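Local coordinates for protein 2-Keto-3-deoxy-(6-phospho-)gluconate aldolase (Thermoproteus tenax, PDB 2R91) that is an aldolase with the TIM-barrel fold, belonging to the dihydrodipicolinate synthetase family, at residues S96-Y101 with V125-Y130. Sequence-based numbering, arbitrary orientation.
Sequences SLPPYY and VFLYNY. With SO4 (sulfate ion), chain E.
Ser96 pairs with Leu127 in parallel register through two backbone hydrogen bonds to the residues flanking it: Ser96 N donates to Phe126 O, and Tyr128 N returns a bond of 2.9 Å to Ser96 O. Beyond this bridge the chain after strand 93-96 turns into a loop, and Tyr128 O meets carbon instead: Leu97 CA lies 3.2 Å from Tyr128 O in a nearly straight CA-H...O contact (168° at the hydrogen), while Pro98 CD approaches the same oxygen.

Apolar contact centres on Leu97 and Tyr128, which run side by side in the same direction. With CG anti to its own carbonyl carbon (chi1 -65°), Leu97 sets CD2 over one face of the phenol ring, 3.8 Å from the Tyr128 centroid and shifted toward the CD2-CE2 rim, a CH-pi contact. Pro98 CG meets Leu127 CD1 at 4.0 Å, the two side chains crossing at about a right angle.

At the far end of the ring, the Tyr128 hydroxyl makes the polar contacts. Its OH donates a very short bond of 2.5 Å to O1 of a sulfate ion, probably from the crystallisation liquor, and is also hydrogen-bonded to Thr41; Lys153, Thr42 and Thr155 bind the same sulfate. The arrangement is that of neighbouring fourth and fifth strands at the C-terminal mouth of a TIM barrel, where, in this crystal, a sulfate ion is held by Tyr128 and its neighbours.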
ATOM      1  N   SER A  96      19.646  15.691  -0.663  1.00 17.11           N
ATOM      2  CA  SER A  96      19.317  14.752  -1.739  1.00 16.27           C
ATOM      3  C   SER A  96      18.165  13.827  -1.378  1.00 17.07           C
ATOM      4  O   SER A  96      18.103  13.293  -0.263  1.00 16.69           O
ATOM      5  CB  SER A  96      20.540  13.885  -2.166  1.00 16.92           C
ATOM      6  OG  SER A  96      20.210  13.148  -3.339  1.00 16.97           O
ATOM      7  N   LEU A  97      17.258  13.644  -2.331  1.00 15.60           N
ATOM      8  CA  LEU A  97      16.387  12.488  -2.340  1.00 16.36           C
ATOM      9  C   LEU A  97      17.283  11.262  -2.298  1.00 16.72           C
ATOM     10  O   LEU A  97      18.413  11.299  -2.808  1.00 16.95           O
ATOM     11  CB  LEU A  97      15.587  12.459  -3.647  1.00 16.37           C
ATOM     12  CG  LEU A  97      14.579  13.598  -3.881  1.00 17.51           C
ATOM     13  CD1 LEU A  97      14.135  13.684  -5.345  1.00 17.69           C
ATOM     14  CD2 LEU A  97      13.325  13.406  -2.984  1.00 17.12           C
ATOM     15  N   PRO A  98      16.763  10.143  -1.739  1.00 16.94           N
ATOM     16  CA  PRO A  98      17.405   8.862  -1.988  1.00 17.01           C
ATOM     17  C   PRO A  98      17.247   8.519  -3.480  1.00 16.99           C
ATOM     18  O   PRO A  98      16.345   9.017  -4.135  1.00 15.87           O
ATOM     19  CB  PRO A  98      16.542   7.863  -1.189  1.00 17.77           C
ATOM     20  CG  PRO A  98      15.727   8.718  -0.180  1.00 17.80           C
ATOM     21  CD  PRO A  98      15.535  10.030  -0.918  1.00 16.88           C
ATOM     22  N   PRO A  99      18.098   7.638  -4.000  1.00 17.72           N
ATOM     23  CA  PRO A  99      17.851   7.160  -5.375  1.00 18.73           C
ATOM     24  C   PRO A  99      16.371   6.767  -5.541  1.00 19.39           C
ATOM     25  O   PRO A  99      15.839   6.021  -4.714  1.00 20.33           O
ATOM     26  CB  PRO A  99      18.758   5.913  -5.465  1.00 18.28           C
ATOM     27  CG  PRO A  99      20.017   6.358  -4.590  1.00 18.13           C
ATOM     28  CD  PRO A  99      19.313   7.057  -3.392  1.00 18.35           C
ATOM     29  N   TYR A 100      15.719   7.297  -6.570  1.00 18.43           N
ATOM     30  CA  TYR A 100      14.293   7.086  -6.810  1.00 18.44           C
ATOM     31  C   TYR A 100      14.054   6.308  -8.119  1.00 17.46           C
ATOM     32  O   TYR A 100      15.002   5.816  -8.756  1.00 17.02           O
ATOM     33  CB  TYR A 100      13.562   8.447  -6.831  1.00 19.19           C
ATOM     34  CG  TYR A 100      14.240   9.505  -7.723  1.00 19.87           C
ATOM     35  CD1 TYR A 100      13.874   9.645  -9.060  1.00 19.56           C
ATOM     36  CD2 TYR A 100      15.210  10.371  -7.212  1.00 20.30           C
ATOM     37  CE1 TYR A 100      14.489  10.611  -9.893  1.00 20.50           C
ATOM     38  CE2 TYR A 100      15.821  11.330  -8.025  1.00 20.34           C
ATOM     39  CZ  TYR A 100      15.454  11.435  -9.365  1.00 20.39           C
ATOM     40  OH  TYR A 100      16.038  12.384 -10.166  1.00 21.55           O
ATOM     41  N   TYR A 101      12.785   6.165  -8.477  1.00 16.84           N
ATOM     42  CA  TYR A 101      12.329   5.360  -9.607  1.00 17.54           C
ATOM     43  C   TYR A 101      12.560   3.820  -9.479  1.00 18.23           C
ATOM     44  O   TYR A 101      11.612   3.045  -9.428  1.00 17.23           O
ATOM     45  CB  TYR A 101      12.876   5.884 -10.983  1.00 16.65           C
ATOM     46  CG  TYR A 101      12.268   5.031 -12.044  1.00 16.56           C
ATOM     47  CD1 TYR A 101      10.935   5.218 -12.402  1.00 16.64           C
ATOM     48  CD2 TYR A 101      12.970   3.953 -12.604  1.00 17.38           C
ATOM     49  CE1 TYR A 101      10.309   4.386 -13.341  1.00 17.19           C
ATOM     50  CE2 TYR A 101      12.342   3.077 -13.510  1.00 16.63           C
ATOM     51  CZ  TYR A 101      11.021   3.329 -13.887  1.00 17.34           C
ATOM     52  OH  TYR A 101      10.354   2.503 -14.748  1.00 17.27           O
ATOM     53  N   VAL A 125      25.208  17.800   4.613  1.00 22.48           N
ATOM     54  CA  VAL A 125      24.354  17.089   3.672  1.00 22.78           C
ATOM     55  C   VAL A 125      23.041  16.684   4.377  1.00 22.87           C
ATOM     56  O   VAL A 125      23.076  16.073   5.451  1.00 22.29           O
ATOM     57  CB  VAL A 125      25.069  15.833   3.125  1.00 22.15           C
ATOM     58  CG1 VAL A 125      24.104  14.945   2.315  1.00 22.36           C
ATOM     59  CG2 VAL A 125      26.288  16.252   2.263  1.00 22.47           C
ATOM     60  N   PHE A 126      21.908  17.052   3.775  1.00 22.36           N
ATOM     61  CA  PHE A 126      20.563  16.730   4.310  1.00 22.23           C
ATOM     62  C   PHE A 126      19.983  15.553   3.579  1.00 21.47           C
ATOM     63  O   PHE A 126      20.109  15.447   2.337  1.00 20.20           O
ATOM     64  CB  PHE A 126      19.589  17.900   4.086  1.00 24.51           C
ATOM     65  CG  PHE A 126      19.711  19.026   5.086  1.00 26.46           C
ATOM     66  CD1 PHE A 126      20.948  19.482   5.520  1.00 27.34           C
ATOM     67  CD2 PHE A 126      18.576  19.638   5.575  1.00 27.97           C
ATOM     68  CE1 PHE A 126      21.039  20.532   6.439  1.00 29.07           C
ATOM     69  CE2 PHE A 126      18.662  20.700   6.495  1.00 27.90           C
ATOM     70  CZ  PHE A 126      19.874  21.146   6.910  1.00 27.21           C
ATOM     71  N   LEU A 127      19.313  14.672   4.313  1.00 19.60           N
ATOM     72  CA  LEU A 127      18.449  13.704   3.672  1.00 18.24           C
ATOM     73  C   LEU A 127      17.130  14.402   3.324  1.00 19.52           C
ATOM     74  O   LEU A 127      16.541  15.084   4.161  1.00 19.27           O
ATOM     75  CB  LEU A 127      18.230  12.496   4.590  1.00 17.73           C
ATOM     76  CG  LEU A 127      17.017  11.613   4.244  1.00 19.20           C
ATOM     77  CD1 LEU A 127      17.174  10.814   2.945  1.00 17.18           C
ATOM     78  CD2 LEU A 127      16.677  10.701   5.450  1.00 18.18           C
ATOM     79  N   TYR A 128      16.694  14.286   2.075  1.00 18.20           N
ATOM     80  CA  TYR A 128      15.378  14.756   1.662  1.00 19.01           C
ATOM     81  C   TYR A 128      14.556  13.504   1.378  1.00 19.50           C
ATOM     82  O   TYR A 128      14.706  12.850   0.330  1.00 18.97           O
ATOM     83  CB  TYR A 128      15.484  15.683   0.429  1.00 17.91           C
ATOM     84  CG  TYR A 128      14.175  16.099  -0.248  1.00 18.09           C
ATOM     85  CD1 TYR A 128      12.951  16.166   0.461  1.00 17.64           C
ATOM     86  CD2 TYR A 128      14.172  16.471  -1.584  1.00 16.72           C
ATOM     87  CE1 TYR A 128      11.767  16.546  -0.193  1.00 19.04           C
ATOM     88  CE2 TYR A 128      13.016  16.849  -2.239  1.00 17.64           C
ATOM     89  CZ  TYR A 128      11.816  16.906  -1.548  1.00 18.49           C
ATOM     90  OH  TYR A 128      10.703  17.297  -2.250  1.00 17.44           O
ATOM     91  N   ASN A 129      13.701  13.166   2.344  1.00 19.07           N
ATOM     92  CA  ASN A 129      12.930  11.941   2.337  1.00 18.36           C
ATOM     93  C   ASN A 129      11.504  12.261   1.866  1.00 18.24           C
ATOM     94  O   ASN A 129      10.904  13.238   2.312  1.00 18.95           O
ATOM     95  CB  ASN A 129      12.953  11.343   3.766  1.00 19.38           C
ATOM     96  CG  ASN A 129      12.394   9.921   3.840  1.00 20.13           C
ATOM     97  OD1 ASN A 129      11.397   9.661   4.538  1.00 21.74           O
ATOM     98  ND2 ASN A 129      13.048   9.001   3.176  1.00 17.70           N
ATOM     99  N   TYR A 130      10.984  11.479   0.920  1.00 17.37           N
ATOM    100  CA  TYR A 130       9.676  11.735   0.347  1.00 18.39           C
ATOM    101  C   TYR A 130       9.161  10.412  -0.201  1.00 19.37           C
ATOM    102  O   TYR A 130       9.132  10.186  -1.422  1.00 17.02           O
ATOM    103  CB  TYR A 130       9.764  12.803  -0.761  1.00 18.94           C
ATOM    104  CG  TYR A 130       8.438  13.356  -1.242  1.00 19.82           C
ATOM    105  CD1 TYR A 130       7.221  12.737  -0.910  1.00 19.97           C
ATOM    106  CD2 TYR A 130       8.399  14.482  -2.053  1.00 19.30           C
ATOM    107  CE1 TYR A 130       6.005  13.240  -1.385  1.00 20.62           C
ATOM    108  CE2 TYR A 130       7.197  15.004  -2.500  1.00 20.37           C
ATOM    109  CZ  TYR A 130       6.015  14.369  -2.178  1.00 20.37           C
ATOM    110  OH  TYR A 130       4.836  14.890  -2.614  1.00 21.03           O
TER
HETATM  111  S   SO4 E   1       8.431  19.536  -1.527  1.00 36.51           S
HETATM  112  O1  SO4 E   1       8.871  18.252  -0.918  1.00 30.51           O
HETATM  113  O2  SO4 E   1       8.049  20.378  -0.367  1.00 36.11           O
HETATM  114  O3  SO4 E   1       9.333  20.173  -2.471  1.00 33.32           O
HETATM  115  O4  SO4 E   1       7.225  19.354  -2.373  1.00 37.37           O